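Local coordinates for probable spore coat polysaccharide biosynthesis protein E (Chromobacterium violaceum ATCC 12472, PDB 3G8R) that probably makes sialic acid phosphates as an N-acylneuraminate-9-phosphate synthase, its zinc-binding TIM barrel being followed by a SAF domain, at residues A[102-107]-A[125-130]. Residues are numbered along the deposited sequence; the frame is centred on the assembly and turned at random.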
ATOM      1  N   GLU A 102      30.053  21.390 -13.018  1.00 46.25           N
ATOM      2  CA  GLU A 102      29.739  22.451 -13.980  1.00 46.69           C
ATOM      3  C   GLU A 102      28.265  22.463 -14.372  1.00 45.50           C
ATOM      4  O   GLU A 102      27.748  23.515 -14.743  1.00 45.90           O
ATOM      5  CB  GLU A 102      30.626  22.370 -15.237  1.00 48.14           C
ATOM      6  CG  GLU A 102      30.466  23.568 -16.206  1.00 89.72           C
ATOM      7  CD  GLU A 102      31.608  23.698 -17.230  1.00 50.83           C
ATOM      8  OE1 GLU A 102      31.456  24.483 -18.201  1.00 90.00           O
ATOM      9  OE2 GLU A 102      32.652  23.017 -17.062  1.00 90.21           O
ATOM     10  N   SER A 103      27.593  21.315 -14.301  1.00 44.01           N
ATOM     11  CA  SER A 103      26.179  21.274 -14.670  1.00 43.76           C
ATOM     12  C   SER A 103      25.310  21.852 -13.559  1.00 43.11           C
ATOM     13  O   SER A 103      24.247  22.410 -13.816  1.00 42.42           O
ATOM     14  CB  SER A 103      25.735  19.863 -15.066  1.00 43.93           C
ATOM     15  OG  SER A 103      26.517  19.390 -16.149  1.00 40.40           O
ATOM     16  N   VAL A 104      25.777  21.741 -12.325  1.00 43.58           N
ATOM     17  CA  VAL A 104      25.132  22.452 -11.239  1.00 45.24           C
ATOM     18  C   VAL A 104      25.182  23.962 -11.514  1.00 46.78           C
ATOM     19  O   VAL A 104      24.165  24.656 -11.367  1.00 46.88           O
ATOM     20  CB  VAL A 104      25.792  22.166  -9.867  1.00 45.92           C
ATOM     21  CG1 VAL A 104      25.158  23.032  -8.765  1.00 31.74           C
ATOM     22  CG2 VAL A 104      25.720  20.685  -9.510  1.00 31.60           C
ATOM     23  N   ASP A 105      26.362  24.459 -11.901  1.00 47.59           N
ATOM     24  CA  ASP A 105      26.539  25.872 -12.190  1.00 48.43           C
ATOM     25  C   ASP A 105      25.481  26.273 -13.176  1.00 47.86           C
ATOM     26  O   ASP A 105      24.756  27.261 -12.978  1.00 48.15           O
ATOM     27  CB  ASP A 105      27.910  26.124 -12.792  1.00 50.23           C
ATOM     28  CG  ASP A 105      29.009  26.132 -11.749  1.00 69.78           C
ATOM     29  OD1 ASP A 105      28.826  26.803 -10.709  1.00 51.82           O
ATOM     30  OD2 ASP A 105      30.065  25.485 -11.974  1.00 52.35           O
ATOM     31  N   LEU A 106      25.383  25.461 -14.221  1.00 46.89           N
ATOM     32  CA  LEU A 106      24.461  25.683 -15.291  1.00 46.79           C
ATOM     33  C   LEU A 106      23.013  25.666 -14.791  1.00 47.91           C
ATOM     34  O   LEU A 106      22.221  26.568 -15.128  1.00 49.08           O
ATOM     35  CB  LEU A 106      24.659  24.605 -16.343  1.00 46.26           C
ATOM     36  CG  LEU A 106      24.702  24.998 -17.820  1.00 61.32           C
ATOM     37  CD1 LEU A 106      24.289  23.799 -18.697  1.00 45.78           C
ATOM     38  CD2 LEU A 106      23.850  26.243 -18.117  1.00 46.31           C
ATOM     39  N   ILE A 107      22.656  24.651 -13.997  1.00 46.98           N
ATOM     40  CA  ILE A 107      21.320  24.609 -13.417  1.00 46.74           C
ATOM     41  C   ILE A 107      20.964  25.941 -12.766  1.00 46.40           C
ATOM     42  O   ILE A 107      19.841  26.382 -12.905  1.00 46.27           O
ATOM     43  CB  ILE A 107      21.155  23.464 -12.390  1.00 47.19           C
ATOM     44  CG1 ILE A 107      20.750  22.152 -13.079  1.00 44.33           C
ATOM     45  CG2 ILE A 107      20.124  23.832 -11.302  1.00 43.85           C
ATOM     46  CD1 ILE A 107      21.072  20.917 -12.248  1.00 46.49           C
ATOM     47  N   TRP A 125      30.547  11.844  -4.303  1.00 45.06           N
ATOM     48  CA  TRP A 125      30.762  12.806  -3.213  1.00 44.08           C
ATOM     49  C   TRP A 125      31.128  14.215  -3.632  1.00 43.76           C
ATOM     50  O   TRP A 125      30.539  15.180  -3.148  1.00 43.74           O
ATOM     51  CB  TRP A 125      31.843  12.283  -2.281  1.00 43.78           C
ATOM     52  CG  TRP A 125      31.508  10.951  -1.741  1.00 43.66           C
ATOM     53  CD1 TRP A 125      32.207   9.775  -1.921  1.00 43.29           C
ATOM     54  CD2 TRP A 125      30.364  10.629  -0.939  1.00 43.42           C
ATOM     55  NE1 TRP A 125      31.573   8.753  -1.262  1.00 43.22           N
ATOM     56  CE2 TRP A 125      30.435   9.239  -0.656  1.00 43.53           C
ATOM     57  CE3 TRP A 125      29.280  11.376  -0.441  1.00 43.09           C
ATOM     58  CZ2 TRP A 125      29.442   8.571   0.105  1.00 43.09           C
ATOM     59  CZ3 TRP A 125      28.296  10.717   0.316  1.00 43.06           C
ATOM     60  CH2 TRP A 125      28.385   9.326   0.576  1.00 42.95           C
ATOM     61  N   PRO A 126      32.109  14.342  -4.531  1.00 43.58           N
ATOM     62  CA  PRO A 126      32.434  15.673  -5.031  1.00 43.54           C
ATOM     63  C   PRO A 126      31.215  16.344  -5.641  1.00 44.18           C
ATOM     64  O   PRO A 126      31.052  17.559  -5.480  1.00 45.36           O
ATOM     65  CB  PRO A 126      33.467  15.403  -6.127  1.00 43.22           C
ATOM     66  CG  PRO A 126      34.020  14.064  -5.812  1.00 38.87           C
ATOM     67  CD  PRO A 126      32.940  13.291  -5.149  1.00 43.39           C
ATOM     68  N   LEU A 127      30.370  15.580  -6.340  1.00 43.20           N
ATOM     69  CA  LEU A 127      29.178  16.164  -6.945  1.00 42.63           C
ATOM     70  C   LEU A 127      28.221  16.623  -5.866  1.00 43.64           C
ATOM     71  O   LEU A 127      27.557  17.656  -6.027  1.00 43.54           O
ATOM     72  CB  LEU A 127      28.467  15.199  -7.909  1.00 41.29           C
ATOM     73  CG  LEU A 127      27.164  15.763  -8.484  1.00 30.26           C
ATOM     74  CD1 LEU A 127      27.401  17.092  -9.233  1.00 40.37           C
ATOM     75  CD2 LEU A 127      26.389  14.801  -9.360  1.00 40.40           C
ATOM     76  N   LEU A 128      28.151  15.851  -4.779  1.00 44.47           N
ATOM     77  CA  LEU A 128      27.269  16.188  -3.662  1.00 45.03           C
ATOM     78  C   LEU A 128      27.733  17.456  -2.965  1.00 44.68           C
ATOM     79  O   LEU A 128      26.917  18.323  -2.655  1.00 44.65           O
ATOM     80  CB  LEU A 128      27.147  15.037  -2.659  1.00 45.48           C
ATOM     81  CG  LEU A 128      26.456  13.768  -3.147  1.00 56.26           C
ATOM     82  CD1 LEU A 128      25.951  12.954  -1.967  1.00 45.99           C
ATOM     83  CD2 LEU A 128      25.292  14.048  -4.095  1.00 46.06           C
ATOM     84  N   GLU A 129      29.035  17.563  -2.725  1.00 44.64           N
ATOM     85  CA  GLU A 129      29.585  18.782  -2.161  1.00 45.57           C
ATOM     86  C   GLU A 129      29.118  19.966  -2.995  1.00 45.01           C
ATOM     87  O   GLU A 129      28.595  20.923  -2.440  1.00 45.02           O
ATOM     88  CB  GLU A 129      31.109  18.731  -2.073  1.00 47.56           C
ATOM     89  CG  GLU A 129      31.652  17.896  -0.903  1.00 91.76           C
ATOM     90  CD  GLU A 129      33.132  17.463  -1.073  1.00 51.33           C
ATOM     91  OE1 GLU A 129      33.524  17.031  -2.191  1.00 92.22           O
ATOM     92  OE2 GLU A 129      33.898  17.526  -0.074  1.00 92.10           O
ATOM     93  N   ARG A 130      29.249  19.883  -4.323  1.00 44.76           N
ATOM     94  CA  ARG A 130      28.826  20.992  -5.188  1.00 44.56           C
ATOM     95  C   ARG A 130      27.362  21.308  -5.059  1.00 45.58           C
ATOM     96  O   ARG A 130      26.993  22.486  -5.164  1.00 46.78           O
ATOM     97  CB  ARG A 130      29.150  20.808  -6.671  1.00 43.26           C
ATOM     98  CG  ARG A 130      29.959  22.004  -7.221  1.00 41.83           C
ATOM     99  CD  ARG A 130      29.198  23.192  -7.863  1.00 42.95           C
ATOM    100  NE  ARG A 130      28.227  23.877  -7.001  1.00 41.37           N
ATOM    101  CZ  ARG A 130      27.480  24.921  -7.376  1.00 42.83           C
ATOM    102  NH1 ARG A 130      27.596  25.448  -8.595  1.00 40.65           N
ATOM    103  NH2 ARG A 130      26.589  25.431  -6.533  1.00 40.57           N
TER
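The guanidinium of Arg130 has the methyl CG1 of Val104 over the centre of one face, 3.3 Å from CZ, while the carboxylate of Asp105 meets its edge, with CG near the guanidinium plane. There Asp105 OD1 forms a salt bridge with NH1 of Arg130, 2.8 Å long; the two flat groups are turned 51° against each other, and one oxygen does the gripping. Bends at chi2 and chi3 carry the arginine chain over to the other helix and lay its NE and CZ along the valine. Arginine suits this half-exposed place because its flat end can pack against a methyl through a face and still meet an acid at the edge. Both segments belong to helices on the outside of the TIM barrel, each following a strand: helix 101-109 comes after strand 93-98, and helix 125-132 after strand 114-117, so they are successive neighbours around the barrel. Their short segments run nearly parallel, 25° apart, with axes 10.2 Å from each other. Deeper in the interface the other branch of Val104, CG2, set anti to the carbonyl carbon, reaches CD1 of Leu127 at 4.0 Å; both residues are buried, so short apolar branches suit this part of the interface, and Val104 also rests on Pro98 of the barrel wall. Outside the two segments, Glu108 forms a long, weak ion pair with NH2 of Arg130, and Arg280 of the second subunit packs against Leu127.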